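Local coordinates for putative branched-chain amino acid ABC transporter, periplasmic branched-chain amino acid-binding protein (Pseudomonas protegens Pf-5, PDB 4RU0), which probably binds branched-chain amino acids or related small solutes in the periplasm and hands them to an ABC transporter in the inner membrane, at residues A[240-243]-A[244-248]; A[258-261]-A[262-265]; A[279-282]-A[283-286]. All coordinates share one frame; numbering follows the deposited sequence.

In the fold
Three short turns illustrate how one domain of a periplasmic binding protein is stitched together around neighbouring parallel strands. They follow in series: interaction 1 leads from strand 237-241 into helix 246-256, interaction 2 returns the chain from that helix to strand 264-266, and interaction 3 delivers it to strand 287-290, next in the same sheet. The centre of interaction 1 lies about 14 Å from the centre of each of the others, and those two centres are about 10 Å apart. Leu-240 of interaction 1 pairs with Ile-265 of interaction 2, while Val-261 packs against residues 282-286. Only interaction 1 contributes to the ligand pocket, through Trp-243; interactions 2 and 3 form the turns that lead into strands 264-266 and 287-290.

Interaction 1: A[240-243]-A[244-248]; sequences LRTW and GVSTP. With P3G (3,6,9,12,15-pentaoxaheptadecane), chain C.
Thr-242 and Thr-247 share a hydroxyl-to-hydroxyl hydrogen bond, OG1 to OG1, at 2.7 Å. A second polar link runs from Ser-246 back to Trp-243: the hydroxyl OG donates to the carbonyl O of Trp-243 over 2.9 Å, approaching from above the carbonyl plane, 38° out of it. The serine can reach back because OG sits between its own backbone N and carbonyl carbon (chi1 54°), a position that turns it toward the preceding loop. The same carbonyl also receives a weak bond from the amide N of Ser-246, 3.5 Å away, so two donors of one residue converge on Trp-243 O.

The weak amide bond spans a type II' beta turn from Trp-243 to Ser-246, which the serine hydroxyl reinforces, with Gly-244 in the position whose positive phi favours glycine. The turn lies where strand 237-241 passes into helix 246-256 of a beta-alpha-beta unit, and Thr-247 N bonds Gly-244 O as the helix gets under way. Just before the turn, Thr-242 O accepts a bond from the hydroxyl of Tyr-192, another residue of the ligand pocket.

Van der Waals and CH-pi contacts make up the rest. Thr-242 CG2 lies 3.9 Å from Ser-246 CB, backing the polar links with a methyl contact. The Trp-243 indole has neighbours over both faces: Gly-244 CA makes a CH-pi contact, 4.3 Å from the centroid of the five-membered ring and 13° off its normal, while the bound polyether lies against the opposite face. There its ether oxygen O6 comes within 3.6 Å of Trp-243 CD1, and its C14 sits over the centre of the indole, 3.7 Å above the plane.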
ATOM      1  N   LEU A 240      -3.767  10.108 -12.137  1.00 12.03           N
ATOM      2  CA  LEU A 240      -4.549  10.827 -11.142  1.00 20.84           C
ATOM      3  C   LEU A 240      -4.074  10.526  -9.729  1.00 17.24           C
ATOM      4  O   LEU A 240      -4.348   9.455  -9.189  1.00 16.35           O
ATOM      5  CB  LEU A 240      -6.031  10.485 -11.274  1.00 13.08           C
ATOM      6  CG  LEU A 240      -6.945  11.300 -10.368  1.00 13.82           C
ATOM      7  CD1 LEU A 240      -6.849  12.770 -10.729  1.00 13.22           C
ATOM      8  CD2 LEU A 240      -8.385  10.808 -10.438  1.00 15.11           C
ATOM      9  N   ARG A 241      -3.447  11.500  -9.099  1.00 18.53           N
ATOM     10  CA  ARG A 241      -2.864  11.305  -7.790  1.00 26.82           C
ATOM     11  C   ARG A 241      -3.484  12.315  -6.861  1.00 25.05           C
ATOM     12  O   ARG A 241      -2.846  13.125  -6.261  1.00 22.46           O
ATOM     13  CB  ARG A 241      -1.356  11.465  -7.848  1.00 14.03           C
ATOM     14  CG  ARG A 241      -0.681  10.546  -8.844  1.00 20.17           C
ATOM     15  CD  ARG A 241       0.782  10.326  -8.535  1.00 14.58           C
ATOM     16  NE  ARG A 241       0.885   9.561  -7.327  1.00 21.03           N
ATOM     17  CZ  ARG A 241       1.425   9.985  -6.202  1.00 16.95           C
ATOM     18  NH1 ARG A 241       1.413   9.200  -5.155  1.00 20.03           N
ATOM     19  NH2 ARG A 241       1.971  11.165  -6.128  1.00 17.78           N
ATOM     20  N   THR A 242      -4.786  12.212  -6.776  1.00 27.55           N
ATOM     21  CA  THR A 242      -5.586  12.967  -5.828  1.00 21.75           C
ATOM     22  C   THR A 242      -5.868  12.094  -4.612  1.00 30.11           C
ATOM     23  O   THR A 242      -5.463  10.933  -4.562  1.00 30.16           O
ATOM     24  CB  THR A 242      -6.922  13.420  -6.455  1.00 16.52           C
ATOM     25  OG1 THR A 242      -7.548  12.293  -7.089  1.00 23.11           O
ATOM     26  CG2 THR A 242      -6.685  14.503  -7.489  1.00 15.51           C
ATOM     27  N   TRP A 243      -6.563  12.655  -3.634  1.00 31.12           N
ATOM     28  CA  TRP A 243      -6.910  11.917  -2.431  1.00 21.28           C
ATOM     29  C   TRP A 243      -8.164  12.508  -1.807  1.00 29.94           C
ATOM     30  O   TRP A 243      -8.375  13.722  -1.845  1.00 28.90           O
ATOM     31  CB  TRP A 243      -5.744  11.934  -1.440  1.00 29.73           C
ATOM     32  CG  TRP A 243      -6.126  11.494  -0.071  1.00 45.99           C
ATOM     33  CD1 TRP A 243      -6.300  10.210   0.364  1.00 38.28           C
ATOM     34  CD2 TRP A 243      -6.389  12.341   1.051  1.00 34.38           C
ATOM     35  NE1 TRP A 243      -6.656  10.209   1.694  1.00 43.44           N
ATOM     36  CE2 TRP A 243      -6.718  11.506   2.137  1.00 51.53           C
ATOM     37  CE3 TRP A 243      -6.378  13.725   1.243  1.00 46.91           C
ATOM     38  CZ2 TRP A 243      -7.035  12.011   3.401  1.00 56.76           C
ATOM     39  CZ3 TRP A 243      -6.692  14.227   2.498  1.00 56.60           C
ATOM     40  CH2 TRP A 243      -7.016  13.372   3.561  1.00 60.25           C
ATOM     41  N   GLY A 244      -9.006  11.646  -1.251  1.00 33.04           N
ATOM     42  CA  GLY A 244     -10.243  12.081  -0.638  1.00 27.13           C
ATOM     43  C   GLY A 244     -11.171  12.773  -1.617  1.00 41.55           C
ATOM     44  O   GLY A 244     -11.501  12.226  -2.667  1.00 42.40           O
ATOM     45  N   VAL A 245     -11.572  13.992  -1.271  1.00 36.00           N
ATOM     46  CA  VAL A 245     -12.601  14.721  -2.001  1.00 40.13           C
ATOM     47  C   VAL A 245     -12.181  15.098  -3.420  1.00 34.35           C
ATOM     48  O   VAL A 245     -13.012  15.171  -4.325  1.00 33.48           O
ATOM     49  CB  VAL A 245     -12.989  16.002  -1.247  1.00 35.46           C
ATOM     50  CG1 VAL A 245     -14.347  16.489  -1.707  1.00 37.25           C
ATOM     51  CG2 VAL A 245     -12.986  15.750   0.258  1.00 42.25           C
ATOM     52  N   SER A 246     -10.893  15.336  -3.618  1.00 23.98           N
ATOM     53  CA  SER A 246     -10.418  15.788  -4.910  1.00 21.96           C
ATOM     54  C   SER A 246     -10.534  14.695  -5.974  1.00 27.56           C
ATOM     55  O   SER A 246     -10.526  14.992  -7.167  1.00 19.52           O
ATOM     56  CB  SER A 246      -8.974  16.278  -4.804  1.00 20.66           C
ATOM     57  OG  SER A 246      -8.141  15.297  -4.218  1.00 25.00           O
ATOM     58  N   THR A 247     -10.673  13.442  -5.548  1.00 21.17           N
ATOM     59  CA  THR A 247     -10.744  12.338  -6.500  1.00 24.70           C
ATOM     60  C   THR A 247     -12.098  12.274  -7.245  1.00 28.08           C
ATOM     61  O   THR A 247     -12.103  12.266  -8.476  1.00 27.30           O
ATOM     62  CB  THR A 247     -10.445  10.973  -5.813  1.00 21.21           C
ATOM     63  OG1 THR A 247      -9.101  10.970  -5.315  1.00 20.06           O
ATOM     64  CG2 THR A 247     -10.617   9.826  -6.797  1.00 20.87           C
ATOM     65  N   PRO A 248     -13.243  12.250  -6.521  1.00 24.09           N
ATOM     66  CA  PRO A 248     -14.506  12.258  -7.275  1.00 31.89           C
ATOM     67  C   PRO A 248     -14.702  13.549  -8.057  1.00 32.28           C
ATOM     68  O   PRO A 248     -15.285  13.531  -9.142  1.00 32.01           O
ATOM     69  CB  PRO A 248     -15.579  12.125  -6.183  1.00 28.79           C
ATOM     70  CG  PRO A 248     -14.871  11.610  -4.996  1.00 28.84           C
ATOM     71  CD  PRO A 248     -13.493  12.173  -5.071  1.00 26.08           C
TER
HETATM   72  O3  P3G C 501      -5.698   3.010   5.572  1.00 49.42           O
HETATM   73  C7  P3G C 501      -4.310   3.158   5.332  1.00 46.71           C
HETATM   74  C8  P3G C 501      -3.901   4.583   5.653  1.00 47.90           C
HETATM   75  O4  P3G C 501      -2.746   4.906   4.892  1.00 43.02           O
HETATM   76  C9  P3G C 501      -2.780   6.244   4.429  1.00 36.19           C
HETATM   77  C10 P3G C 501      -2.330   6.245   2.986  1.00 39.48           C
HETATM   78  O5  P3G C 501      -1.693   7.477   2.700  1.00 40.72           O
HETATM   79  C11 P3G C 501      -2.209   8.067   1.523  1.00 38.41           C
HETATM   80  C12 P3G C 501      -1.729   9.503   1.438  1.00 38.05           C
HETATM   81  O6  P3G C 501      -2.836  10.356   1.219  1.00 38.26           O
HETATM   82  C13 P3G C 501      -2.520  11.708   1.462  1.00 46.25           C
HETATM   83  C14 P3G C 501      -3.040  12.092   2.823  1.00 49.62           C
HETATM   84  O7  P3G C 501      -2.431  13.307   3.231  1.00 58.17           O

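Interaction 2: A[258-261]-A[262-265]; sequences GFPV and DHII
Pro-260 sets its CG over one face of the His-263 imidazole, offset toward the rim, with Pro-260 CG 3.7 Å from the centroid of the His-263 ring in a CH-pi contact. This is the solvent-facing flank of the turn. The two side chains cross at a slant, and the Asp-262 carboxylate comes beside the same proline, its OD1 3.7 Å from Pro-260 CB.

The inner flank is buried. Phe-259 has CG anti to its amide N (chi1 -170°), an orientation that sends the ring toward the strand and under Pro-260, whose CD lies over one face near the rim. Ile-264 meets the phenyl edge in the plane of the ring, CG1 to Phe-259 CE2 at 3.9 Å, and His-263 CB lies equally near that CE2. Ile-230 of helix 224-233 and Val-238 of strand 237-241 also pack on Phe-259, drawing it into the buried interior.

Between the flanks the main chain makes a short 3-10 turn, linking the Schellman-type end of helix 246-256 at Gly-258 to strand 264-266. His-263 N donates to Pro-260 O over 3.0 Å at an angle of 154°, and Ile-264 N to Val-261 O over 3.1 Å. With an alanine in place of His-263, Pro-260 CG would probably lose the imidazole face it rests on, and the CH-pi contact with it.

No side-chain hydrogen bond joins the two segments, so the turn is held by main-chain bonds, a CH-pi contact and apolar packing.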
ATOM      1  N   GLY A 258     -14.974  16.973 -21.000  1.00 19.44           N
ATOM      2  CA  GLY A 258     -14.960  16.065 -22.131  1.00 19.30           C
ATOM      3  C   GLY A 258     -13.721  15.203 -22.260  1.00 30.16           C
ATOM      4  O   GLY A 258     -13.502  14.593 -23.310  1.00 28.95           O
ATOM      5  N   PHE A 259     -12.903  15.140 -21.215  1.00 29.29           N
ATOM      6  CA  PHE A 259     -11.733  14.269 -21.266  1.00 16.41           C
ATOM      7  C   PHE A 259     -12.167  12.828 -21.003  1.00 18.47           C
ATOM      8  O   PHE A 259     -12.962  12.575 -20.101  1.00 38.72           O
ATOM      9  CB  PHE A 259     -10.664  14.704 -20.267  1.00 14.80           C
ATOM     10  CG  PHE A 259      -9.352  13.991 -20.452  1.00 15.11           C
ATOM     11  CD1 PHE A 259      -8.442  14.423 -21.407  1.00 12.20           C
ATOM     12  CD2 PHE A 259      -9.043  12.868 -19.692  1.00 16.47           C
ATOM     13  CE1 PHE A 259      -7.248  13.762 -21.596  1.00 17.91           C
ATOM     14  CE2 PHE A 259      -7.848  12.199 -19.872  1.00 14.06           C
ATOM     15  CZ  PHE A 259      -6.946  12.642 -20.824  1.00 18.68           C
ATOM     16  N   PRO A 260     -11.671  11.882 -21.815  1.00 22.60           N
ATOM     17  CA  PRO A 260     -12.123  10.486 -21.711  1.00 24.84           C
ATOM     18  C   PRO A 260     -11.621   9.815 -20.437  1.00 25.73           C
ATOM     19  O   PRO A 260     -10.421   9.713 -20.185  1.00 23.61           O
ATOM     20  CB  PRO A 260     -11.541   9.820 -22.968  1.00 26.78           C
ATOM     21  CG  PRO A 260     -10.437  10.714 -23.417  1.00 26.21           C
ATOM     22  CD  PRO A 260     -10.768  12.101 -22.958  1.00 17.14           C
ATOM     23  N   VAL A 261     -12.569   9.350 -19.639  1.00 25.66           N
ATOM     24  CA  VAL A 261     -12.297   8.878 -18.293  1.00 23.38           C
ATOM     25  C   VAL A 261     -11.476   7.589 -18.289  1.00 29.00           C
ATOM     26  O   VAL A 261     -10.767   7.296 -17.322  1.00 23.45           O
ATOM     27  CB  VAL A 261     -13.631   8.680 -17.527  1.00 34.44           C
ATOM     28  CG1 VAL A 261     -13.401   8.075 -16.157  1.00 26.22           C
ATOM     29  CG2 VAL A 261     -14.344  10.020 -17.404  1.00 32.25           C
ATOM     30  N   ASP A 262     -11.546   6.825 -19.373  1.00 24.64           N
ATOM     31  CA  ASP A 262     -10.770   5.588 -19.437  1.00 25.19           C
ATOM     32  C   ASP A 262      -9.341   5.857 -19.917  1.00 24.47           C
ATOM     33  O   ASP A 262      -8.578   4.931 -20.186  1.00 25.70           O
ATOM     34  CB  ASP A 262     -11.464   4.553 -20.333  1.00 27.29           C
ATOM     35  CG  ASP A 262     -11.547   4.990 -21.780  1.00 43.98           C
ATOM     36  OD1 ASP A 262     -11.491   6.208 -22.050  1.00 47.88           O
ATOM     37  OD2 ASP A 262     -11.674   4.105 -22.649  1.00 44.78           O
ATOM     38  N   HIS A 263      -8.987   7.136 -20.018  1.00 21.05           N
ATOM     39  CA  HIS A 263      -7.599   7.533 -20.229  1.00 18.98           C
ATOM     40  C   HIS A 263      -7.034   8.067 -18.925  1.00 22.20           C
ATOM     41  O   HIS A 263      -5.938   8.632 -18.904  1.00 19.31           O
ATOM     42  CB  HIS A 263      -7.472   8.601 -21.320  1.00 17.42           C
ATOM     43  CG  HIS A 263      -7.858   8.124 -22.688  1.00 47.12           C
ATOM     44  ND1 HIS A 263      -7.610   8.867 -23.826  1.00 48.63           N
ATOM     45  CD2 HIS A 263      -8.474   6.997 -23.102  1.00 47.80           C
ATOM     46  CE1 HIS A 263      -8.058   8.211 -24.884  1.00 50.63           C
ATOM     47  NE2 HIS A 263      -8.588   7.071 -24.469  1.00 52.50           N
ATOM     48  N   ILE A 264      -7.799   7.910 -17.846  1.00 19.16           N
ATOM     49  CA  ILE A 264      -7.370   8.354 -16.523  1.00 18.46           C
ATOM     50  C   ILE A 264      -6.986   7.154 -15.666  1.00 29.44           C
ATOM     51  O   ILE A 264      -7.770   6.221 -15.519  1.00 21.64           O
ATOM     52  CB  ILE A 264      -8.472   9.155 -15.791  1.00 18.97           C
ATOM     53  CG1 ILE A 264      -9.023  10.273 -16.683  1.00 18.12           C
ATOM     54  CG2 ILE A 264      -7.939   9.725 -14.471  1.00 18.06           C
ATOM     55  CD1 ILE A 264     -10.013  11.167 -15.982  1.00 18.51           C
ATOM     56  N   ILE A 265      -5.781   7.178 -15.103  1.00 18.54           N
ATOM     57  CA  ILE A 265      -5.338   6.085 -14.245  1.00 27.27           C
ATOM     58  C   ILE A 265      -5.049   6.585 -12.841  1.00 27.82           C
ATOM     59  O   ILE A 265      -4.147   7.399 -12.627  1.00 27.18           O
ATOM     60  CB  ILE A 265      -4.082   5.390 -14.789  1.00 19.20           C
ATOM     61  CG1 ILE A 265      -4.299   4.954 -16.239  1.00 19.61           C
ATOM     62  CG2 ILE A 265      -3.734   4.197 -13.920  1.00 20.62           C
ATOM     63  CD1 ILE A 265      -3.067   4.358 -16.891  1.00 19.17           C
TER

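Interaction 3: A[279-282]-A[283-286]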
ATOM      1  N   ALA A 279     -18.971  10.096  -7.973  1.00 40.92           N
ATOM      2  CA  ALA A 279     -18.901  10.702  -9.299  1.00 33.77           C
ATOM      3  C   ALA A 279     -20.010  10.194 -10.210  1.00 35.80           C
ATOM      4  O   ALA A 279     -20.215  10.726 -11.303  1.00 43.05           O
ATOM      5  CB  ALA A 279     -17.546  10.437  -9.930  1.00 32.34           C
ATOM      6  N   GLY A 280     -20.724   9.163  -9.765  1.00 39.62           N
ATOM      7  CA  GLY A 280     -21.799   8.595 -10.561  1.00 40.47           C
ATOM      8  C   GLY A 280     -21.312   8.039 -11.885  1.00 39.79           C
ATOM      9  O   GLY A 280     -20.186   7.552 -11.985  1.00 45.41           O
ATOM     10  N   ALA A 281     -22.156   8.138 -12.909  1.00 42.72           N
ATOM     11  CA  ALA A 281     -21.888   7.522 -14.204  1.00 40.77           C
ATOM     12  C   ALA A 281     -20.774   8.221 -14.980  1.00 37.83           C
ATOM     13  O   ALA A 281     -20.297   7.698 -15.986  1.00 40.70           O
ATOM     14  CB  ALA A 281     -23.160   7.487 -15.038  1.00 42.95           C
ATOM     15  N   ALA A 282     -20.357   9.394 -14.519  1.00 35.93           N
ATOM     16  CA  ALA A 282     -19.217  10.081 -15.129  1.00 34.10           C
ATOM     17  C   ALA A 282     -17.911   9.305 -14.936  1.00 35.29           C
ATOM     18  O   ALA A 282     -16.917   9.575 -15.611  1.00 29.82           O
ATOM     19  CB  ALA A 282     -19.076  11.485 -14.559  1.00 31.58           C
ATOM     20  N   ALA A 283     -17.918   8.344 -14.015  1.00 36.96           N
ATOM     21  CA  ALA A 283     -16.711   7.592 -13.686  1.00 38.47           C
ATOM     22  C   ALA A 283     -16.605   6.266 -14.438  1.00 44.34           C
ATOM     23  O   ALA A 283     -15.670   5.501 -14.215  1.00 48.83           O
ATOM     24  CB  ALA A 283     -16.646   7.346 -12.183  1.00 32.78           C
ATOM     25  N   LYS A 284     -17.557   5.989 -15.321  1.00 34.99           N
ATOM     26  CA  LYS A 284     -17.524   4.753 -16.103  1.00 41.17           C
ATOM     27  C   LYS A 284     -16.275   4.682 -16.978  1.00 34.31           C
ATOM     28  O   LYS A 284     -16.010   5.586 -17.766  1.00 37.23           O
ATOM     29  CB  LYS A 284     -18.773   4.631 -16.982  1.00 41.50           C
ATOM     30  CG  LYS A 284     -20.059   4.353 -16.223  1.00 46.52           C
ATOM     31  CD  LYS A 284     -21.228   4.207 -17.186  1.00 57.21           C
ATOM     32  CE  LYS A 284     -22.486   3.726 -16.477  1.00 66.59           C
ATOM     33  NZ  LYS A 284     -22.310   2.367 -15.894  1.00 72.09           N
ATOM     34  N   GLY A 285     -15.509   3.607 -16.833  1.00 34.57           N
ATOM     35  CA  GLY A 285     -14.308   3.425 -17.630  1.00 32.95           C
ATOM     36  C   GLY A 285     -13.021   3.773 -16.898  1.00 30.83           C
ATOM     37  O   GLY A 285     -11.932   3.392 -17.333  1.00 29.82           O
ATOM     38  N   TYR A 286     -13.155   4.497 -15.791  1.00 30.29           N
ATOM     39  CA  TYR A 286     -12.028   4.907 -14.952  1.00 28.87           C
ATOM     40  C   TYR A 286     -11.072   3.768 -14.622  1.00 30.51           C
ATOM     41  O   TYR A 286     -11.500   2.692 -14.205  1.00 32.04           O
ATOM     42  CB  TYR A 286     -12.564   5.526 -13.662  1.00 28.70           C
ATOM     43  CG  TYR A 286     -11.524   5.933 -12.641  1.00 27.14           C
ATOM     44  CD1 TYR A 286     -10.765   7.086 -12.810  1.00 24.78           C
ATOM     45  CD2 TYR A 286     -11.323   5.181 -11.495  1.00 28.12           C
ATOM     46  CE1 TYR A 286      -9.822   7.466 -11.868  1.00 23.49           C
ATOM     47  CE2 TYR A 286     -10.388   5.554 -10.547  1.00 26.82           C
ATOM     48  CZ  TYR A 286      -9.641   6.695 -10.737  1.00 28.01           C
ATOM     49  OH  TYR A 286      -8.713   7.066  -9.791  1.00 28.81           O
TER
HETATM   50  O   HOH W   1     -17.155   8.466 -18.041  1.00 47.99           O
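Gly-280 and Ala-281 begin two successive 3-10 turns that carry the chain across the junction. Ala-283 N donates to Gly-280 O over 3.1 Å at 162°, and Lys-284 N to Ala-281 O over 3.3 Å. A type II beta turn from Ala-283 to Tyr-286 follows, closed by Tyr-286 N to Ala-283 O; Gly-285 occupies its third position, where a side chain would be jammed against the carbonyl O of Lys-284, which calls for glycine. One water bridges the bend, donating to Ala-282 O at 2.7 Å and to Lys-284 O at 3.1 Å.

Among the side chains, Ala-279 CB and Ala-283 CB touch at 3.9 Å, and both methyls rest on Val-251 of helix 246-256. Lys-284 runs its chain past the carbonyl of Ala-281, with CG 3.4 Å from Ala-281 O and CE 4.1 Å from Ala-281 CB. A bend at its last torsion (chi4 -63°) accompanies the hydrogen bond of NZ to the backbone O of Asp-403, so the ammonium is held outside this turn.

Small methyls thus permit close approach to the helix, while main-chain bonds and a bridging water engage several carbonyls and amides of the bend, and Gln-401 NE2 bonds Gly-285 O.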